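Local coordinates for protein putative trimethylamine methyltransferase (Rhizobium meliloti, PDB 4YYC) that probably acts as a methyltransferase of the trimethylamine methyltransferase family, at residues A156-F161 with V185-N190; V189-L194 with K515-M520. All coordinates share one frame; numbering follows the deposited sequence. Where two conformers were deposited one is given.

Contact 1 (A156-F161 with V185-N190); sequences ATIEDF and VDIAVN
Asp186 meets the first turn of helix 158-170 with its carboxylate, just beside a capping box formed by Thr157 and Asp160. Its OD1 uses the syn lone pair to accept from Ile158 N at 2.9 Å, with an N-H...O angle of 158°. The other oxygen, OD2, works through a bridging water: the water donates to Asp186 OD2 at 2.8 Å and in turn accepts from Glu159 N. Two successive amides at the helix start are thus served by one side chain, an example of how an acidic residue brought in from a loop later in the chain can supplement the local cap; the amide dipoles would probably favour its negative charge. The backbones are tied as well, Val185 N donating to Ala156 O at 2.8 Å. Next to the polar pair, Ile187 packs against Ile158 through its end: with CD1 anti to CA (chi2 173°), its terminal methyl comes within 3.7 Å of Ile158 CB and also touches CG1 and CD1.

Behind this first shell, the capping box sets the helix start. Thr157 OG1 accepts from Asp160 N at 3.1 Å, while Asp160 OD2 takes Thr157 N through its anti lone pair. The threonine methyl, Thr157 CG2, lies 3.9 Å from Asp186 OD2. An alanine here would probably leave Asp160 N without its capping acceptor and open a small gap beside the Asp186 carboxylate. Farther out, strand 153-155 supplies Arg154 as a salt-bridge partner for Asp160 OD2, and Asp195 of helix 192-202 touches both isoleucines. The remaining carboxylate oxygen, Asp160 OD1, is hydrogen-bonded to Tyr404 OH.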
loop_
_atom_site.group_PDB
_atom_site.type_symbol
_atom_site.label_atom_id
_atom_site.label_comp_id
_atom_site.label_asym_id
_atom_site.label_seq_id
_atom_site.Cartn_x
_atom_site.Cartn_y
_atom_site.Cartn_z
ATOM N N ALA A 156 28.715 2.755 9.839
ATOM C CA ALA A 156 28.086 3.836 10.587
ATOM C C ALA A 156 28.959 4.296 11.756
ATOM O O ALA A 156 29.694 3.500 12.316
ATOM C CB ALA A 156 26.779 3.322 11.147
ATOM N N THR A 157 28.830 5.582 12.104
ATOM C CA THR A 157 29.588 6.199 13.197
ATOM C C THR A 157 28.644 6.848 14.175
ATOM O O THR A 157 27.449 6.979 13.931
ATOM C CB THR A 157 30.496 7.308 12.661
ATOM O OG1 THR A 157 29.688 8.351 12.098
ATOM C CG2 THR A 157 31.460 6.759 11.615
ATOM N N ILE A 158 29.211 7.283 15.310
ATOM C CA ILE A 158 28.389 8.040 16.263
ATOM C C ILE A 158 27.868 9.337 15.674
ATOM O O ILE A 158 26.798 9.789 16.067
ATOM C CB ILE A 158 29.164 8.234 17.586
ATOM C CG1 ILE A 158 28.250 8.770 18.684
ATOM C CG2 ILE A 158 30.385 9.106 17.389
ATOM C CD1 ILE A 158 27.166 7.826 19.142
ATOM N N GLU A 159 28.632 9.975 14.794
ATOM C CA GLU A 159 28.145 11.160 14.100
ATOM C C GLU A 159 26.874 10.815 13.288
ATOM O O GLU A 159 25.871 11.550 13.333
ATOM C CB GLU A 159 29.219 11.770 13.208
ATOM C CG GLU A 159 28.734 13.037 12.571
ATOM C CD GLU A 159 29.828 13.792 11.842
ATOM O OE1 GLU A 159 31.056 13.520 12.030
ATOM O OE2 GLU A 159 29.433 14.640 11.027
ATOM N N ASP A 160 26.880 9.673 12.575
ATOM C CA ASP A 160 25.674 9.271 11.880
ATOM C C ASP A 160 24.529 8.988 12.839
ATOM O O ASP A 160 23.369 9.353 12.580
ATOM C CB ASP A 160 25.887 7.986 11.056
ATOM C CG ASP A 160 26.903 8.129 9.994
ATOM O OD1 ASP A 160 26.767 9.051 9.156
ATOM O OD2 ASP A 160 27.842 7.305 9.987
ATOM N N PHE A 161 24.840 8.304 13.938
ATOM C CA PHE A 161 23.806 8.019 14.960
ATOM C C PHE A 161 23.129 9.324 15.386
ATOM O O PHE A 161 21.911 9.483 15.380
ATOM C CB PHE A 161 24.472 7.342 16.159
ATOM C CG PHE A 161 23.514 6.732 17.139
ATOM C CD1 PHE A 161 22.838 7.499 18.104
ATOM C CD2 PHE A 161 23.234 5.378 17.084
ATOM C CE1 PHE A 161 21.933 6.907 18.966
ATOM C CE2 PHE A 161 22.337 4.799 17.943
ATOM C CZ PHE A 161 21.681 5.581 18.891
ATOM N N VAL A 185 30.470 2.406 14.782
ATOM C CA VAL A 185 31.662 1.570 14.766
ATOM C C VAL A 185 32.812 2.194 15.533
ATOM O O VAL A 185 33.788 1.498 15.896
ATOM C CB VAL A 185 32.078 1.310 13.312
ATOM C CG1 VAL A 185 32.801 2.502 12.735
ATOM C CG2 VAL A 185 32.915 0.056 13.194
ATOM N N ASP A 186 32.752 3.501 15.744
ATOM C CA ASP A 186 33.905 4.271 16.227
ATOM C C ASP A 186 33.906 4.520 17.747
ATOM O O ASP A 186 34.708 5.325 18.265
ATOM C CB ASP A 186 34.108 5.557 15.426
ATOM C CG ASP A 186 32.910 6.485 15.427
ATOM O OD1 ASP A 186 31.769 6.067 15.745
ATOM O OD2 ASP A 186 33.182 7.642 15.034
ATOM N N ILE A 187 33.081 3.763 18.470
ATOM C CA ILE A 187 33.124 3.685 19.908
ATOM C C ILE A 187 33.215 2.192 20.250
ATOM O O ILE A 187 32.527 1.348 19.659
ATOM C CB ILE A 187 31.909 4.357 20.585
ATOM C CG1 ILE A 187 31.819 5.827 20.128
ATOM C CG2 ILE A 187 32.046 4.292 22.077
ATOM C CD1 ILE A 187 30.578 6.530 20.601
ATOM N N ALA A 188 34.034 1.872 21.252
ATOM C CA ALA A 188 34.192 0.465 21.639
ATOM C C ALA A 188 32.894 -0.221 21.926
ATOM O O ALA A 188 31.975 0.375 22.491
ATOM C CB ALA A 188 35.107 0.353 22.836
ATOM N N VAL A 189 32.836 -1.510 21.622
ATOM C CA VAL A 189 31.620 -2.276 21.743
ATOM C C VAL A 189 31.039 -2.284 23.162
ATOM O O VAL A 189 29.838 -2.274 23.317
ATOM C CB VAL A 189 31.819 -3.753 21.238
ATOM C CG1 VAL A 189 30.639 -4.647 21.578
ATOM C CG2 VAL A 189 32.053 -3.760 19.725
ATOM N N ASN A 190 31.912 -2.308 24.169
ATOM C CA ASN A 190 31.467 -2.329 25.553
ATOM C C ASN A 190 31.088 -0.971 26.090
ATOM O O ASN A 190 30.628 -0.887 27.202
ATOM C CB ASN A 190 32.515 -3.017 26.453
ATOM C CG ASN A 190 33.833 -2.262 26.511
ATOM O OD1 ASN A 190 34.139 -1.444 25.667
ATOM N ND2 ASN A 190 34.680 -2.602 27.491
HETATM O O HOH W 1 31.718 9.930 14.468
#

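Contact 2 (V189-L194 with K515-M520); sequences VNKRHL and KRKDSM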
loop_
_atom_site.group_PDB
_atom_site.type_symbol
_atom_site.label_atom_id
_atom_site.label_comp_id
_atom_site.label_asym_id
_atom_site.label_seq_id
_atom_site.Cartn_x
_atom_site.Cartn_y
_atom_site.Cartn_z
ATOM N N VAL A 189 32.836 -1.510 21.622
ATOM C CA VAL A 189 31.620 -2.276 21.743
ATOM C C VAL A 189 31.039 -2.284 23.162
ATOM O O VAL A 189 29.838 -2.274 23.317
ATOM C CB VAL A 189 31.819 -3.753 21.238
ATOM C CG1 VAL A 189 30.639 -4.647 21.578
ATOM C CG2 VAL A 189 32.053 -3.760 19.725
ATOM N N ASN A 190 31.912 -2.308 24.169
ATOM C CA ASN A 190 31.467 -2.329 25.553
ATOM C C ASN A 190 31.088 -0.971 26.090
ATOM O O ASN A 190 30.628 -0.887 27.202
ATOM C CB ASN A 190 32.515 -3.017 26.453
ATOM C CG ASN A 190 33.833 -2.262 26.511
ATOM O OD1 ASN A 190 34.139 -1.444 25.667
ATOM N ND2 ASN A 190 34.680 -2.602 27.491
ATOM N N LYS A 191 31.273 0.113 25.319
ATOM C CA LYS A 191 30.947 1.457 25.802
ATOM C C LYS A 191 29.897 2.201 25.003
ATOM O O LYS A 191 29.308 3.158 25.514
ATOM C CB LYS A 191 32.208 2.311 25.821
ATOM C CG LYS A 191 33.193 1.876 26.909
ATOM C CD LYS A 191 34.529 2.533 26.735
ATOM C CE LYS A 191 35.524 1.867 27.649
ATOM N NZ LYS A 191 36.782 2.647 27.730
ATOM N N ARG A 192 29.716 1.798 23.760
ATOM C CA ARG A 192 28.900 2.578 22.825
ATOM C C ARG A 192 27.464 2.760 23.267
ATOM O O ARG A 192 26.837 3.747 22.937
ATOM C CB ARG A 192 28.998 2.027 21.397
ATOM C CG ARG A 192 28.438 0.634 21.215
ATOM C CD ARG A 192 28.576 0.040 19.832
ATOM N NE ARG A 192 29.944 -0.049 19.391
ATOM C CZ ARG A 192 30.357 -0.812 18.363
ATOM N NH1 ARG A 192 29.482 -1.578 17.710
ATOM N NH2 ARG A 192 31.637 -0.808 18.010
ATOM N N HIS A 193 26.898 1.790 23.991
ATOM C CA HIS A 193 25.544 1.920 24.505
ATOM C C HIS A 193 25.313 3.196 25.309
ATOM O O HIS A 193 24.216 3.794 25.287
ATOM C CB HIS A 193 25.141 0.727 25.362
ATOM C CG HIS A 193 25.889 0.611 26.668
ATOM N ND1 HIS A 193 27.206 0.227 26.758
ATOM C CD2 HIS A 193 25.483 0.834 27.938
ATOM C CE1 HIS A 193 27.575 0.185 28.022
ATOM N NE2 HIS A 193 26.540 0.537 28.758
ATOM N N LEU A 194 26.349 3.633 26.017
ATOM C CA LEU A 194 26.233 4.816 26.854
ATOM C C LEU A 194 26.032 6.065 25.989
ATOM O O LEU A 194 25.172 6.898 26.259
ATOM C CB LEU A 194 27.517 4.987 27.678
ATOM C CG LEU A 194 27.748 3.848 28.670
ATOM C CD1 LEU A 194 29.193 3.824 29.088
ATOM C CD2 LEU A 194 26.795 3.912 29.849
ATOM N N LYS A 515 32.310 7.739 34.471
ATOM C CA LYS A 515 32.633 6.775 35.494
ATOM C C LYS A 515 32.541 5.353 34.943
ATOM O O LYS A 515 33.441 4.546 35.144
ATOM C CB LYS A 515 31.715 7.007 36.687
ATOM C CG LYS A 515 31.808 5.987 37.803
ATOM C CD LYS A 515 30.994 6.466 38.995
ATOM N N ARG A 516 31.471 5.055 34.210
ATOM C CA ARG A 516 31.320 3.742 33.635
ATOM C C ARG A 516 32.415 3.448 32.628
ATOM O O ARG A 516 32.980 2.379 32.644
ATOM C CB ARG A 516 29.929 3.580 32.986
ATOM C CG ARG A 516 28.796 3.555 33.994
ATOM C CD ARG A 516 28.769 2.304 34.900
ATOM N NE ARG A 516 28.504 1.173 34.081
ATOM C CZ ARG A 516 29.307 0.157 33.797
ATOM N NH1 ARG A 516 30.467 -0.052 34.426
ATOM N NH2 ARG A 516 28.884 -0.725 32.920
ATOM N N LYS A 517 32.750 4.407 31.752
ATOM C CA LYS A 517 33.819 4.177 30.772
ATOM C C LYS A 517 35.171 3.934 31.439
ATOM O O LYS A 517 35.965 3.108 30.973
ATOM C CB LYS A 517 33.902 5.352 29.779
ATOM C CG LYS A 517 32.706 5.401 28.840
ATOM C CD LYS A 517 32.955 6.361 27.693
ATOM C CE LYS A 517 31.813 6.383 26.759
ATOM N NZ LYS A 517 32.060 7.237 25.562
ATOM N N ASP A 518 35.446 4.683 32.486
ATOM C CA ASP A 518 36.735 4.534 33.185
ATOM C C ASP A 518 36.845 3.207 33.918
ATOM O O ASP A 518 37.967 2.780 34.236
ATOM C CB ASP A 518 36.991 5.673 34.185
ATOM C CG ASP A 518 38.484 5.835 34.511
ATOM O OD1 ASP A 518 39.274 6.061 33.562
ATOM O OD2 ASP A 518 38.902 5.721 35.690
ATOM N N SER A 519 35.719 2.573 34.222
ATOM C CA SER A 519 35.729 1.302 34.950
ATOM C C SER A 519 36.039 0.074 34.085
ATOM O O SER A 519 36.160 -1.011 34.632
ATOM C CB SER A 519 34.382 1.102 35.641
ATOM O OG SER A 519 33.395 0.700 34.718
HETATM N N MSE A 520 36.182 0.244 32.772
HETATM C CA MSE A 520 36.368 -0.852 31.826
HETATM C C MSE A 520 37.417 -0.499 30.813
HETATM O O MSE A 520 37.431 0.636 30.348
HETATM C CB MSE A 520 35.106 -0.975 30.979
HETATM C CG MSE A 520 33.884 -1.212 31.839
HETATM SE SE MSE A 520 32.471 -1.776 30.639
HETATM C CE MSE A 520 31.561 -0.037 30.455
HETATM O O HOH W 2 37.420 5.072 28.883
#
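Lys191 lies obliquely across Lys517 in a surface contact that sets the residues leading into helix 192-202, together with its first turn, against the C-terminal end of helix 503-518. The two lysines meet through their hydrocarbon parts, Lys191 CD standing 4.0 Å from Lys517 CG, while their ammonium groups part: Lys517 NZ goes to a salt bridge with Asp195, and Lys191 NZ to one with Asp522. Beside them Leu194 brings a single methyl. Its CD1 packs 3.9 Å from Lys517 CG and touches Arg516 CB.

The polar side illustrates how a lysine from elsewhere in the chain can attend a helix C terminus, where carbonyls lack the amides of a further turn. Extended beyond CG, Lys191 places NZ 3.4 Å from Lys517 O and likewise 3.4 Å from Met520 O; both bonds are weak. A water that accepts from Lys191 NZ at 2.8 Å donates, also weakly, to Lys517 O. The preceding carbonyl, Arg516 O, receives both Ser519 N and Ser519 OG, the hydroxyl at 2.7 Å. Met520, a selenomethionine modelled in two conformers, slides past Asn190 in the opposite direction; in the conformer described its CE lies 3.5 Å from Asn190 O and its SE near Asn190 ND2, an amide nitrogen hydrogen-bonded to Pro521 O. Deeper in, Asp220 of helix 215-229 joins the two sides, salt-bridged to Arg516 NE and hydrogen-bonded to His193 NE2.

From the N terminus, the chain leaves strand 153-155, enters helix 158-170 and returns through a loop to 185-190, where contact 1 closes an excursion of 23 intervening residues. Contact 2 begins where contact 1 ends, sharing Val189 and Asn190, and closes a far longer one of 320 residues that brings back the last helix of the chain, 503-518. The two loops neither nest nor cross but follow one another, and their centres are about 13 Å apart. A probable hydrogen bond of 2.9 Å from Arg192 NH2 to Ile187 O joins them. Together they fasten the loop 185-190 to helix 158-170, and the end of that loop with the start of helix 192-202 to the C-terminal helix.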